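Local coordinates for protein nucleoporin NUP82 (Saccharomyces cerevisiae, PDB 3PBP) that serves as a structural constituent of the nuclear pore complex, binds NUP116 through its N-terminal domain, and takes part in mRNA and protein transport, at residues L131-S136 and Y209-S214; S140-L145 and F154-S159; D148-M153 and P163-K168; F187-L192 and I302-I307; R277-Q282 and M335-D340. The protein carries 1 engineered substitution. All blocks are in the same frame, centred on the assembly; numbering follows the deposited sequence.

Contact 1. Residues L131-S136 and Y209-S214; sequences LFHPKS and YPFLPS
His133 meets Pro213 and Phe211 inside the beta-propeller that makes up the N-terminal domain of NUP82, where the end of strand 127-132 leads into a turn and the loop after strand 204-208 passes beside it. The imidazole is held through both nitrogens. NE2 donates to Phe211 O at 2.6 Å in an almost straight bond, N-H...O 176°, and that oxygen lies in the ring plane. Near the same plane ND1 accepts the backbone N of Lys135 at 3.1 Å. Two in-plane bonds at different ring atoms fix its rotation, and their directions are consistent with a neutral ring carrying its proton on NE2. The CA-CB bond of His133 points toward the loop, and chi1 (-169°) sets CG anti to the backbone N. Pro213 crosses the histidine at about a right angle and covers one face: its CD sits 3.6 Å from the ring centroid, 23° off the normal, a CH-pi contact. The Phe211 ring receives His133 at its edge, CD2 to CD2 3.9 Å, and the rings of Phe187 and His133 also meet. An alanine in place of His133 would probably leave Phe211 O and Lys135 N without these partners and open a gap under Pro213 CD. The turn is further tied by Ser136 OG, which donates to His133 O at 3.0 Å. Beyond the imidazole the proline ring continues onto Ser136, where CB of Pro213 rests 3.7 Å from CB of Ser136.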
# COMPACT_ATOMS: atom_id res chain seq x y z
N LEU A 131 -5.04 9.44 1.32
CA LEU A 131 -5.75 9.11 0.08
C LEU A 131 -7.22 8.86 0.35
O LEU A 131 -7.57 8.29 1.39
CB LEU A 131 -5.20 7.82 -0.53
CG LEU A 131 -3.78 7.76 -1.06
CD1 LEU A 131 -3.48 6.36 -1.49
CD2 LEU A 131 -3.65 8.73 -2.21
N PHE A 132 -8.08 9.26 -0.57
CA PHE A 132 -9.50 8.96 -0.42
C PHE A 132 -9.65 7.49 -0.86
O PHE A 132 -8.93 7.04 -1.75
CB PHE A 132 -10.34 9.80 -1.36
CG PHE A 132 -10.73 11.12 -0.80
CD1 PHE A 132 -11.63 11.20 0.26
CD2 PHE A 132 -10.21 12.29 -1.34
CE1 PHE A 132 -12.01 12.44 0.78
CE2 PHE A 132 -10.58 13.53 -0.83
CZ PHE A 132 -11.48 13.61 0.23
N HIS A 133 -10.56 6.74 -0.25
CA HIS A 133 -10.75 5.37 -0.70
C HIS A 133 -11.55 5.55 -1.98
O HIS A 133 -12.62 6.16 -1.98
CB HIS A 133 -11.51 4.55 0.34
CG HIS A 133 -11.50 3.08 0.06
ND1 HIS A 133 -12.15 2.52 -1.02
CD2 HIS A 133 -10.91 2.05 0.71
CE1 HIS A 133 -11.97 1.22 -1.02
NE2 HIS A 133 -11.22 0.90 0.02
N PRO A 134 -11.05 5.01 -3.10
CA PRO A 134 -11.70 5.11 -4.40
C PRO A 134 -13.12 4.58 -4.45
O PRO A 134 -13.91 5.02 -5.28
CB PRO A 134 -10.77 4.31 -5.32
CG PRO A 134 -9.50 4.22 -4.57
CD PRO A 134 -9.93 4.05 -3.16
N LYS A 135 -13.46 3.64 -3.58
CA LYS A 135 -14.81 3.10 -3.65
C LYS A 135 -15.65 3.19 -2.39
O LYS A 135 -16.35 2.24 -2.01
CB LYS A 135 -14.74 1.67 -4.15
CG LYS A 135 -14.57 1.56 -5.65
CD LYS A 135 -14.74 0.12 -6.06
CE LYS A 135 -15.07 -0.02 -7.54
NZ LYS A 135 -15.28 -1.47 -7.90
N SER A 136 -15.60 4.33 -1.72
CA SER A 136 -16.40 4.52 -0.53
C SER A 136 -17.63 5.32 -0.96
O SER A 136 -17.54 6.24 -1.77
CB SER A 136 -15.61 5.27 0.54
OG SER A 136 -14.92 6.38 -0.02
N TYR A 209 -5.72 -7.10 0.54
CA TYR A 209 -6.85 -7.55 -0.25
C TYR A 209 -7.71 -8.42 0.66
O TYR A 209 -7.29 -9.51 1.04
CB TYR A 209 -6.36 -8.37 -1.46
CG TYR A 209 -7.48 -8.78 -2.40
CD1 TYR A 209 -8.45 -7.86 -2.78
CD2 TYR A 209 -7.57 -10.08 -2.90
CE1 TYR A 209 -9.49 -8.22 -3.64
CE2 TYR A 209 -8.60 -10.45 -3.77
CZ TYR A 209 -9.56 -9.52 -4.13
OH TYR A 209 -10.59 -9.86 -4.99
N PRO A 210 -8.92 -7.95 1.00
CA PRO A 210 -9.55 -6.69 0.60
C PRO A 210 -9.20 -5.50 1.51
O PRO A 210 -8.88 -5.68 2.68
CB PRO A 210 -11.02 -7.03 0.71
CG PRO A 210 -11.02 -7.76 2.06
CD PRO A 210 -9.80 -8.68 1.94
N PHE A 211 -9.28 -4.29 0.97
CA PHE A 211 -9.03 -3.08 1.78
C PHE A 211 -10.32 -2.30 1.60
O PHE A 211 -10.42 -1.41 0.75
CB PHE A 211 -7.86 -2.28 1.23
CG PHE A 211 -7.37 -1.22 2.16
CD1 PHE A 211 -6.44 -1.53 3.15
CD2 PHE A 211 -7.82 0.08 2.05
CE1 PHE A 211 -5.96 -0.55 4.00
CE2 PHE A 211 -7.35 1.07 2.90
CZ PHE A 211 -6.42 0.75 3.87
N LEU A 212 -11.31 -2.62 2.42
CA LEU A 212 -12.63 -2.02 2.30
C LEU A 212 -13.01 -0.89 3.24
O LEU A 212 -12.57 -0.83 4.38
CB LEU A 212 -13.67 -3.14 2.43
CG LEU A 212 -13.29 -4.42 1.67
CD1 LEU A 212 -14.01 -5.62 2.26
CD2 LEU A 212 -13.63 -4.26 0.21
N PRO A 213 -13.85 0.03 2.75
CA PRO A 213 -14.32 1.17 3.54
C PRO A 213 -15.52 0.63 4.35
O PRO A 213 -15.79 -0.56 4.29
CB PRO A 213 -14.71 2.19 2.47
CG PRO A 213 -15.27 1.33 1.41
CD PRO A 213 -14.30 0.15 1.35
N SER A 214 -16.23 1.48 5.09
CA SER A 214 -17.37 0.98 5.88
C SER A 214 -18.61 0.80 5.02
O SER A 214 -19.52 0.03 5.36
CB SER A 214 -17.68 1.95 7.01
OG SER A 214 -18.25 3.13 6.47

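Contact 2. Residues S140-L145 and F154-S159; sequences SCIVVL and FDILNS
The Phe154 ring takes Val144 at its edge, with CG2 of Val144 near the ring plane and 3.7 Å from CE2 of Phe154. Ile142 CD1 approaches obliquely, and the ring of Tyr114, from outside the pair, meets Phe154 with the planes at about 45°. The second flat group, the Asp155 carboxylate, turns OD1 to the backbone N of Leu157 at 3.0 Å, an Asx turn at the start of a type I turn from Asp155 to Asn158; OD2 is bonded to Ser214 OG. Strands 141-146 and 151-155 form an antiparallel hairpin of a propeller blade. Ile142 and Phe154 are a hydrogen-bonded pair, N to O 3.1 Å from Ile142 to Phe154 and 3.0 Å in return, while Cys141 and Asp155 form the non-hydrogen-bonded pair. Past them Ile156 N donates to Ser140 O at 2.8 Å, with the donor tilted 31° from the carbonyl plane. Ile142 CG2 meets Ile156 CD1 at 3.5 Å, the two side chains crossing at about a right angle. The chemistry thus divides: apolar carbons of Ile142, Val144, Phe154 and Ile156 meet on the Phe154 side, while on the other Asp155, close to Glu161, could have its acidity lowered by that like charge.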
# COMPACT_ATOMS: atom_id res chain seq x y z
N SER A 140 -16.77 8.88 1.73
CA SER A 140 -16.66 8.94 3.19
C SER A 140 -15.48 8.26 3.86
O SER A 140 -15.45 8.18 5.09
CB SER A 140 -17.94 8.38 3.82
OG SER A 140 -18.14 7.04 3.41
N CYS A 141 -14.51 7.79 3.10
CA CYS A 141 -13.39 7.12 3.72
C CYS A 141 -12.00 7.63 3.31
O CYS A 141 -11.68 7.69 2.13
CB CYS A 141 -13.50 5.62 3.43
SG CYS A 141 -12.13 4.64 4.05
N ILE A 142 -11.18 8.01 4.29
CA ILE A 142 -9.83 8.46 3.97
C ILE A 142 -8.81 7.50 4.55
O ILE A 142 -8.93 7.01 5.68
CB ILE A 142 -9.52 9.91 4.48
CG1 ILE A 142 -9.60 9.98 6.00
CG2 ILE A 142 -10.45 10.90 3.81
CD1 ILE A 142 -9.09 11.29 6.56
N VAL A 143 -7.79 7.21 3.76
CA VAL A 143 -6.75 6.28 4.16
C VAL A 143 -5.53 7.09 4.56
O VAL A 143 -5.05 7.92 3.79
CB VAL A 143 -6.42 5.34 2.99
CG1 VAL A 143 -5.42 4.28 3.42
CG2 VAL A 143 -7.69 4.72 2.49
N VAL A 144 -5.04 6.85 5.77
CA VAL A 144 -3.90 7.61 6.27
C VAL A 144 -2.68 6.76 6.59
O VAL A 144 -2.75 5.83 7.40
CB VAL A 144 -4.31 8.43 7.53
CG1 VAL A 144 -3.13 9.24 8.04
CG2 VAL A 144 -5.49 9.34 7.20
N LEU A 145 -1.56 7.07 5.95
CA LEU A 145 -0.30 6.37 6.19
C LEU A 145 0.58 7.27 7.08
O LEU A 145 0.80 8.44 6.76
CB LEU A 145 0.44 6.10 4.87
CG LEU A 145 1.88 5.62 5.05
CD1 LEU A 145 1.86 4.18 5.53
CD2 LEU A 145 2.65 5.75 3.75
N PHE A 154 -10.35 6.29 8.24
CA PHE A 154 -11.28 7.10 9.01
C PHE A 154 -12.60 7.22 8.25
O PHE A 154 -12.61 7.40 7.02
CB PHE A 154 -10.72 8.52 9.21
CG PHE A 154 -9.54 8.59 10.14
CD1 PHE A 154 -9.71 8.50 11.52
CD2 PHE A 154 -8.26 8.81 9.64
CE1 PHE A 154 -8.63 8.62 12.38
CE2 PHE A 154 -7.17 8.94 10.50
CZ PHE A 154 -7.35 8.85 11.87
N ASP A 155 -13.71 7.13 8.97
CA ASP A 155 -14.99 7.30 8.35
C ASP A 155 -15.40 8.76 8.57
O ASP A 155 -15.89 9.13 9.63
CB ASP A 155 -16.04 6.39 8.97
CG ASP A 155 -17.35 6.41 8.18
OD1 ASP A 155 -17.74 7.50 7.70
OD2 ASP A 155 -17.98 5.34 8.04
N ILE A 156 -15.16 9.57 7.55
CA ILE A 156 -15.47 10.99 7.54
C ILE A 156 -16.89 11.36 8.01
O ILE A 156 -17.09 12.41 8.62
CB ILE A 156 -15.27 11.54 6.12
CG1 ILE A 156 -13.79 11.75 5.85
CG2 ILE A 156 -16.05 12.81 5.92
CD1 ILE A 156 -13.54 12.33 4.48
N LEU A 157 -17.86 10.50 7.73
CA LEU A 157 -19.25 10.77 8.08
C LEU A 157 -19.84 10.02 9.27
O LEU A 157 -21.06 9.93 9.39
CB LEU A 157 -20.15 10.50 6.87
CG LEU A 157 -19.74 11.10 5.53
CD1 LEU A 157 -20.73 10.69 4.48
CD2 LEU A 157 -19.68 12.60 5.65
N ASN A 158 -19.02 9.47 10.16
CA ASN A 158 -19.61 8.71 11.26
C ASN A 158 -18.70 8.57 12.47
O ASN A 158 -17.73 7.80 12.44
CB ASN A 158 -20.02 7.33 10.75
CG ASN A 158 -21.04 6.66 11.64
OD1 ASN A 158 -20.79 6.39 12.81
ND2 ASN A 158 -22.21 6.38 11.07
N SER A 159 -19.02 9.30 13.54
CA SER A 159 -18.22 9.24 14.78
C SER A 159 -18.50 7.97 15.57
O SER A 159 -17.77 7.64 16.50
CB SER A 159 -18.51 10.45 15.66
OG SER A 159 -18.06 11.64 15.04

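Contact 3. Residues D148-M153 and P163-K168; sequences DDTITM and PIVLNK
Ile151 with Leu166 and Met153 with Ile164 are hydrogen-bonded antiparallel pairs, and Thr152 with Val165, between them, is the non-hydrogen-bonded pair with CA atoms 4.5 Å apart. The axes of strands 151-153 and 164-166 approach to 4.7 Å with their directions 157° apart, so this is a twisted hairpin, whose strand 164-166 ends the four-stranded sheet of a propeller blade. Four backbone bonds close it, among them Leu166 N to Ile151 O at 2.8 Å and Met153 N to Ile164 O at 2.9 Å. On one face the selenomethionine Met153, bent at chi3 (-91°), brings CE to within 4.0 Å of Leu166 CD1, a diagonal contact; both side chains also touch Phe211. On the other face Thr152 CG2 lies 3.8 Å from Val165 CG2. Where the strands end, Asn167 extends the ladder with its side chain. Its CG is anti to the backbone N, on a CB that points toward the other segment, and ND2 donates to Asp149 O at 2.6 Å; that oxygen lies near the amide plane. ND2 also donates to Val179 O, so two carbonyls hold the amide nitrogen. The carboxylate of Asp149 turns elsewhere, accepting the backbone N of Asp181 and of Ile182, and Arg178 donates to the carbonyls of both Asp148 and Asn167. The paired strands are thus held by backbone bonds with mostly apolar side-chain contacts, whereas polar side chains hold their end, Asn167 and Arg178 giving to carbonyls and Asp149 accepting backbone N-H groups, which ties this hairpin to the chain running into strand 182-187.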
# COMPACT_ATOMS: atom_id res chain seq x y z
N ASP A 148 4.79 5.74 11.06
CA ASP A 148 4.57 4.47 11.73
C ASP A 148 4.67 3.27 10.79
O ASP A 148 5.09 2.19 11.20
CB ASP A 148 3.15 4.45 12.26
CG ASP A 148 3.09 4.46 13.73
OD1 ASP A 148 4.04 3.94 14.34
OD2 ASP A 148 2.08 4.96 14.28
N ASP A 149 4.24 3.49 9.55
CA ASP A 149 4.13 2.47 8.50
C ASP A 149 2.76 1.87 8.80
O ASP A 149 2.36 0.83 8.27
CB ASP A 149 5.23 1.41 8.60
CG ASP A 149 6.57 1.91 8.08
OD1 ASP A 149 6.57 2.61 7.04
OD2 ASP A 149 7.61 1.58 8.71
N THR A 150 2.05 2.57 9.67
CA THR A 150 0.73 2.20 10.08
C THR A 150 -0.23 2.83 9.04
O THR A 150 0.01 3.94 8.56
CB THR A 150 0.48 2.76 11.52
OG1 THR A 150 -0.48 1.94 12.20
CG2 THR A 150 -0.02 4.20 11.49
N ILE A 151 -1.29 2.11 8.68
CA ILE A 151 -2.26 2.62 7.71
C ILE A 151 -3.64 2.65 8.37
O ILE A 151 -4.13 1.62 8.83
CB ILE A 151 -2.30 1.73 6.44
CG1 ILE A 151 -0.90 1.68 5.81
CG2 ILE A 151 -3.32 2.29 5.45
CD1 ILE A 151 -0.72 0.61 4.75
N THR A 152 -4.25 3.82 8.42
CA THR A 152 -5.54 3.97 9.09
C THR A 152 -6.69 4.45 8.19
O THR A 152 -6.51 5.29 7.30
CB THR A 152 -5.41 4.98 10.26
OG1 THR A 152 -4.21 4.69 11.00
CG2 THR A 152 -6.61 4.90 11.19
N MSE A 153 -7.88 3.92 8.45
CA MSE A 153 -9.05 4.33 7.69
C MSE A 153 -10.03 5.05 8.60
O MSE A 153 -10.50 4.51 9.60
CB MSE A 153 -9.75 3.12 7.07
CG MSE A 153 -9.10 2.57 5.82
SE MSE A 153 -10.21 1.16 5.06
CE MSE A 153 -9.46 -0.40 5.94
N PRO A 163 -11.86 4.55 14.23
CA PRO A 163 -10.92 4.33 13.12
C PRO A 163 -10.31 2.93 13.10
O PRO A 163 -10.09 2.33 14.14
CB PRO A 163 -9.89 5.45 13.30
CG PRO A 163 -9.98 5.79 14.75
CD PRO A 163 -11.46 5.73 15.01
N ILE A 164 -10.05 2.41 11.90
CA ILE A 164 -9.46 1.10 11.78
C ILE A 164 -7.98 1.24 11.47
O ILE A 164 -7.59 1.99 10.57
CB ILE A 164 -10.14 0.28 10.69
CG1 ILE A 164 -11.62 0.14 11.04
CG2 ILE A 164 -9.47 -1.09 10.56
CD1 ILE A 164 -12.32 -0.91 10.25
N VAL A 165 -7.16 0.54 12.23
CA VAL A 165 -5.73 0.62 12.04
C VAL A 165 -5.19 -0.71 11.58
O VAL A 165 -5.32 -1.72 12.26
CB VAL A 165 -5.02 1.04 13.34
CG1 VAL A 165 -3.52 1.10 13.11
CG2 VAL A 165 -5.55 2.39 13.79
N LEU A 166 -4.56 -0.68 10.41
CA LEU A 166 -3.98 -1.87 9.82
C LEU A 166 -2.48 -1.71 9.84
O LEU A 166 -1.98 -0.59 9.92
CB LEU A 166 -4.47 -2.06 8.39
CG LEU A 166 -5.98 -2.11 8.18
CD1 LEU A 166 -6.28 -2.69 6.82
CD2 LEU A 166 -6.64 -2.96 9.25
N ASN A 167 -1.79 -2.85 9.75
CA ASN A 167 -0.33 -2.92 9.77
C ASN A 167 0.21 -2.32 11.08
O ASN A 167 1.14 -1.51 11.08
CB ASN A 167 0.29 -2.21 8.54
CG ASN A 167 1.70 -2.71 8.23
OD1 ASN A 167 1.96 -3.92 8.21
ND2 ASN A 167 2.61 -1.78 7.96
N LYS A 168 -0.40 -2.73 12.19
CA LYS A 168 -0.02 -2.26 13.52
C LYS A 168 1.38 -2.74 13.86
O LYS A 168 1.84 -3.78 13.37
CB LYS A 168 -0.99 -2.78 14.57
CG LYS A 168 -2.44 -2.39 14.36
CD LYS A 168 -3.31 -3.04 15.42
CE LYS A 168 -4.79 -2.97 15.05
NZ LYS A 168 -5.64 -3.84 15.92

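Contact 4. Residues F187-L192 and I302-I307; sequences FSKDGL and IATILI
Lys189 folds back onto Thr304 through two bends, chi2 (-64°) setting CD and chi4 (-83°) setting NZ beside Thr304. Thr304 presents CG2, anti to its own backbone N, and the two side chains slide past each other in opposite directions. In the beta-propeller domain the lysine stands on a type I turn, Ser188 to Gly191, between strands 182-187 and 194-198; Thr304 lies on strand 299-306, an outermost strand of its sheet. NZ donates to Thr304 O at 3.2 Å, from a position 56° out of the carbonyl plane. The stem of the lysine is apolar in its contacts, CB of Lys189 lying 3.6 Å from Leu306 CD1, with CG against Thr304 CG2. Phe187 O also faces Thr304, at 3.5 Å from its CB. An alanine at Lys189 would probably leave Thr304 O without this donor and uncover Thr304 CG2, although CB would still touch Leu306. Outside the pair, Glu313 accepts the backbone N of Lys189, and Glu186 makes a long, weak ion pair with NZ. The turn itself is braced by its first residue: Gly191 N donates to Ser188 O at 3.1 Å, and Ser188 OG accepts the backbone N of Asp190 at 3.2 Å, an ST turn.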
# COMPACT_ATOMS: atom_id res chain seq x y z
N PHE A 187 -4.02 2.59 -4.86
CA PHE A 187 -5.12 1.66 -4.99
C PHE A 187 -5.13 1.01 -6.38
O PHE A 187 -4.82 1.64 -7.38
CB PHE A 187 -6.45 2.37 -4.78
CG PHE A 187 -6.90 2.40 -3.35
CD1 PHE A 187 -7.56 1.31 -2.79
CD2 PHE A 187 -6.67 3.53 -2.56
CE1 PHE A 187 -8.00 1.34 -1.44
CE2 PHE A 187 -7.10 3.56 -1.21
CZ PHE A 187 -7.77 2.46 -0.66
N SER A 188 -5.48 -0.26 -6.40
CA SER A 188 -5.60 -0.98 -7.64
C SER A 188 -6.87 -0.44 -8.29
O SER A 188 -7.75 0.07 -7.60
CB SER A 188 -5.77 -2.46 -7.37
OG SER A 188 -6.14 -3.12 -8.56
N LYS A 189 -6.99 -0.56 -9.60
CA LYS A 189 -8.18 -0.06 -10.26
C LYS A 189 -9.37 -1.00 -10.04
O LYS A 189 -10.47 -0.76 -10.53
CB LYS A 189 -7.90 0.16 -11.75
CG LYS A 189 -6.93 1.32 -12.03
CD LYS A 189 -7.49 2.66 -11.59
CE LYS A 189 -6.48 3.81 -11.64
NZ LYS A 189 -5.58 3.89 -10.42
N ASP A 190 -9.13 -2.08 -9.29
CA ASP A 190 -10.20 -3.03 -8.97
C ASP A 190 -11.04 -2.38 -7.85
O ASP A 190 -12.22 -2.68 -7.69
CB ASP A 190 -9.60 -4.37 -8.48
CG ASP A 190 -9.09 -4.31 -7.02
OD1 ASP A 190 -8.54 -3.26 -6.60
OD2 ASP A 190 -9.22 -5.32 -6.28
N GLY A 191 -10.40 -1.50 -7.09
CA GLY A 191 -11.09 -0.81 -6.02
C GLY A 191 -11.06 -1.50 -4.67
O GLY A 191 -11.31 -0.86 -3.64
N LEU A 192 -10.73 -2.80 -4.66
CA LEU A 192 -10.69 -3.59 -3.43
C LEU A 192 -9.28 -3.89 -2.92
O LEU A 192 -9.11 -4.47 -1.84
CB LEU A 192 -11.42 -4.91 -3.65
CG LEU A 192 -12.79 -4.78 -4.34
CD1 LEU A 192 -13.28 -6.15 -4.78
CD2 LEU A 192 -13.79 -4.11 -3.39
N ILE A 302 4.82 4.41 -6.67
CA ILE A 302 4.05 3.37 -7.31
C ILE A 302 2.76 4.02 -7.83
O ILE A 302 2.16 4.89 -7.19
CB ILE A 302 3.75 2.21 -6.34
CG1 ILE A 302 3.05 1.08 -7.10
CG2 ILE A 302 2.91 2.68 -5.16
CD1 ILE A 302 2.85 -0.19 -6.27
N ALA A 303 2.35 3.61 -9.02
CA ALA A 303 1.16 4.16 -9.63
C ALA A 303 0.41 3.06 -10.33
O ALA A 303 0.99 2.05 -10.73
CB ALA A 303 1.54 5.24 -10.65
N THR A 304 -0.89 3.27 -10.49
CA THR A 304 -1.72 2.29 -11.15
C THR A 304 -2.35 2.95 -12.35
O THR A 304 -2.93 4.02 -12.24
CB THR A 304 -2.77 1.75 -10.17
OG1 THR A 304 -2.21 0.65 -9.45
CG2 THR A 304 -3.98 1.30 -10.89
N ILE A 305 -2.21 2.32 -13.52
CA ILE A 305 -2.75 2.87 -14.75
C ILE A 305 -3.73 1.93 -15.42
O ILE A 305 -3.42 0.77 -15.70
CB ILE A 305 -1.65 3.20 -15.78
CG1 ILE A 305 -0.63 4.15 -15.16
CG2 ILE A 305 -2.27 3.81 -17.02
CD1 ILE A 305 0.34 3.46 -14.21
N LEU A 306 -4.91 2.46 -15.70
CA LEU A 306 -5.96 1.70 -16.33
C LEU A 306 -5.68 1.49 -17.82
O LEU A 306 -5.31 2.42 -18.53
CB LEU A 306 -7.28 2.42 -16.09
CG LEU A 306 -8.54 1.59 -16.20
CD1 LEU A 306 -8.45 0.37 -15.31
CD2 LEU A 306 -9.72 2.44 -15.82
N ILE A 307 -5.85 0.26 -18.28
CA ILE A 307 -5.62 -0.13 -19.67
C ILE A 307 -6.90 -0.20 -20.52
O ILE A 307 -6.89 0.11 -21.71
CB ILE A 307 -4.93 -1.50 -19.70
CG1 ILE A 307 -3.43 -1.30 -19.71
CG2 ILE A 307 -5.37 -2.31 -20.88
CD1 ILE A 307 -2.71 -2.63 -19.69

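Contact 5. Residues R277-Q282 and M335-D340; sequences RLAKVQ and MSWDVD
Lys280 is extended beyond CG and crosses Asp340 obliquely, both residues being exposed. Its NZ forms a salt bridge with OD1 of Asp340 at 2.6 Å, on the syn lone pair, the side of the other carboxylate oxygen. Trp337 is oriented differently: CG is anti to the carbonyl carbon (chi1 -67°), and the indole has Leu278 O of the other segment at its edge, near the ring plane, 3.3 Å from CD1. Ala279 CB stands 4.1 Å from that same CD1, obliquely to the ring, while the indole NE1 donates to Tyr276 O, so a polar edge and an apolar contact together locate the tryptophan. Between these side chains the backbones come close, CA of Ala279 to CA of Trp337 being 3.9 Å, yet the one backbone bond across, Lys280 N to Trp337 O, is weak at 3.1 Å and 133°. Gln282, extended beyond CG, lays NE2 3.8 Å from Ser336 CB, and its amide is bonded at both ends, NE2 to Ser334 O and OE1 to Asn346 ND2. The contact thus joins two irregular loops. Helix 243-262 borders the 335-340 loop, with Val339 against Ile244 and a salt bridge from Asp338 to Arg247; the 277-282 loop leans on strand 164-166 through Leu278 and on strand 204-208 through Val281.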
# COMPACT_ATOMS: atom_id res chain seq x y z
N ARG A 277 -13.11 -5.87 7.74
CA ARG A 277 -12.18 -4.83 7.33
C ARG A 277 -10.77 -4.96 7.88
O ARG A 277 -9.86 -4.25 7.44
CB ARG A 277 -12.76 -3.47 7.68
CG ARG A 277 -14.13 -3.25 7.06
CD ARG A 277 -14.27 -1.83 6.61
NE ARG A 277 -14.71 -0.95 7.67
CZ ARG A 277 -14.26 0.29 7.83
NH1 ARG A 277 -13.34 0.77 7.00
NH2 ARG A 277 -14.75 1.05 8.79
N LEU A 278 -10.58 -5.87 8.84
CA LEU A 278 -9.26 -6.08 9.42
C LEU A 278 -8.56 -7.15 8.60
O LEU A 278 -8.85 -8.33 8.71
CB LEU A 278 -9.39 -6.55 10.87
CG LEU A 278 -9.95 -5.50 11.84
CD1 LEU A 278 -10.27 -6.15 13.18
CD2 LEU A 278 -8.93 -4.37 12.01
N ALA A 279 -7.63 -6.73 7.74
CA ALA A 279 -6.94 -7.67 6.90
C ALA A 279 -5.43 -7.53 7.02
O ALA A 279 -4.92 -6.42 7.13
CB ALA A 279 -7.37 -7.48 5.47
N LYS A 280 -4.73 -8.65 6.98
CA LYS A 280 -3.29 -8.62 7.07
C LYS A 280 -2.64 -8.58 5.70
O LYS A 280 -3.11 -9.23 4.75
CB LYS A 280 -2.77 -9.82 7.87
CG LYS A 280 -3.02 -9.69 9.35
CD LYS A 280 -2.32 -10.76 10.15
CE LYS A 280 -2.53 -10.54 11.65
NZ LYS A 280 -1.84 -11.57 12.51
N VAL A 281 -1.57 -7.80 5.60
CA VAL A 281 -0.83 -7.64 4.35
C VAL A 281 -0.35 -8.93 3.73
O VAL A 281 0.03 -9.87 4.41
CB VAL A 281 0.41 -6.78 4.53
CG1 VAL A 281 0.37 -5.62 3.54
CG2 VAL A 281 0.52 -6.29 5.96
N GLN A 282 -0.39 -8.93 2.40
CA GLN A 282 0.08 -10.05 1.61
C GLN A 282 1.39 -9.56 0.97
O GLN A 282 1.57 -8.34 0.81
CB GLN A 282 -0.93 -10.40 0.52
CG GLN A 282 -2.27 -10.83 1.03
CD GLN A 282 -3.13 -11.45 -0.05
OE1 GLN A 282 -2.65 -12.24 -0.86
NE2 GLN A 282 -4.42 -11.10 -0.06
N MSE A 335 -8.50 -13.27 -1.30
CA MSE A 335 -8.59 -12.39 -0.16
C MSE A 335 -8.02 -13.09 1.07
O MSE A 335 -8.08 -14.32 1.19
CB MSE A 335 -10.04 -12.00 0.05
CG MSE A 335 -10.49 -11.01 -0.98
SE MSE A 335 -12.39 -10.66 -0.96
CE MSE A 335 -12.59 -9.99 0.80
N SER A 336 -7.44 -12.32 1.99
CA SER A 336 -6.85 -12.87 3.19
C SER A 336 -6.98 -11.89 4.35
O SER A 336 -6.75 -10.70 4.20
CB SER A 336 -5.39 -13.21 2.94
OG SER A 336 -4.80 -13.81 4.08
N TRP A 337 -7.34 -12.41 5.52
CA TRP A 337 -7.52 -11.57 6.69
C TRP A 337 -6.59 -11.92 7.85
O TRP A 337 -6.01 -11.01 8.44
CB TRP A 337 -8.96 -11.65 7.16
CG TRP A 337 -9.99 -11.05 6.24
CD1 TRP A 337 -10.59 -9.83 6.37
CD2 TRP A 337 -10.65 -11.70 5.15
NE1 TRP A 337 -11.59 -9.69 5.43
CE2 TRP A 337 -11.65 -10.83 4.67
CE3 TRP A 337 -10.50 -12.95 4.52
CZ2 TRP A 337 -12.50 -11.16 3.62
CZ3 TRP A 337 -11.35 -13.28 3.47
CH2 TRP A 337 -12.33 -12.39 3.03
N ASP A 338 -6.46 -13.21 8.18
CA ASP A 338 -5.60 -13.67 9.29
C ASP A 338 -4.17 -13.94 8.90
O ASP A 338 -3.23 -13.33 9.41
CB ASP A 338 -6.09 -14.98 9.89
CG ASP A 338 -7.57 -15.09 9.92
OD1 ASP A 338 -8.20 -14.22 10.54
OD2 ASP A 338 -8.09 -16.05 9.33
N VAL A 339 -4.01 -14.91 8.02
CA VAL A 339 -2.70 -15.36 7.56
C VAL A 339 -1.57 -14.34 7.51
O VAL A 339 -1.62 -13.38 6.74
CB VAL A 339 -2.83 -16.02 6.18
CG1 VAL A 339 -1.59 -16.83 5.89
CG2 VAL A 339 -4.07 -16.89 6.13
N ASP A 340 -0.56 -14.55 8.36
CA ASP A 340 0.62 -13.68 8.39
C ASP A 340 1.51 -14.09 7.24
O ASP A 340 1.58 -15.26 6.88
CB ASP A 340 1.44 -13.86 9.66
CG ASP A 340 0.68 -13.49 10.90
OD1 ASP A 340 -0.02 -12.46 10.89
OD2 ASP A 340 0.79 -14.25 11.90

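Overall arrangement
Contacts 1 to 4 are buried, contact 5 only partly. Contacts 2 and 3 share strand 151-155 and together build most of one propeller blade, so both rest on backbone ladders. Contact 1 touches both, Phe211 lying against Val143, Ile151 and Met153, and adds a side-chain-to-carbonyl bond. Phe211 N to Leu192 O links contacts 1 and 4; contact 4, its centre about 7 Å from the centre of the chain, pairs a turn with a sheet edge through one lysine. Contact 5, its centre about 20 Å from the centre of the chain, joins loops and carries a salt bridge at exposed residues. Tyr209 O to Ser336 N connects it to contact 1, and Ile164 beside Arg277 to contact 3.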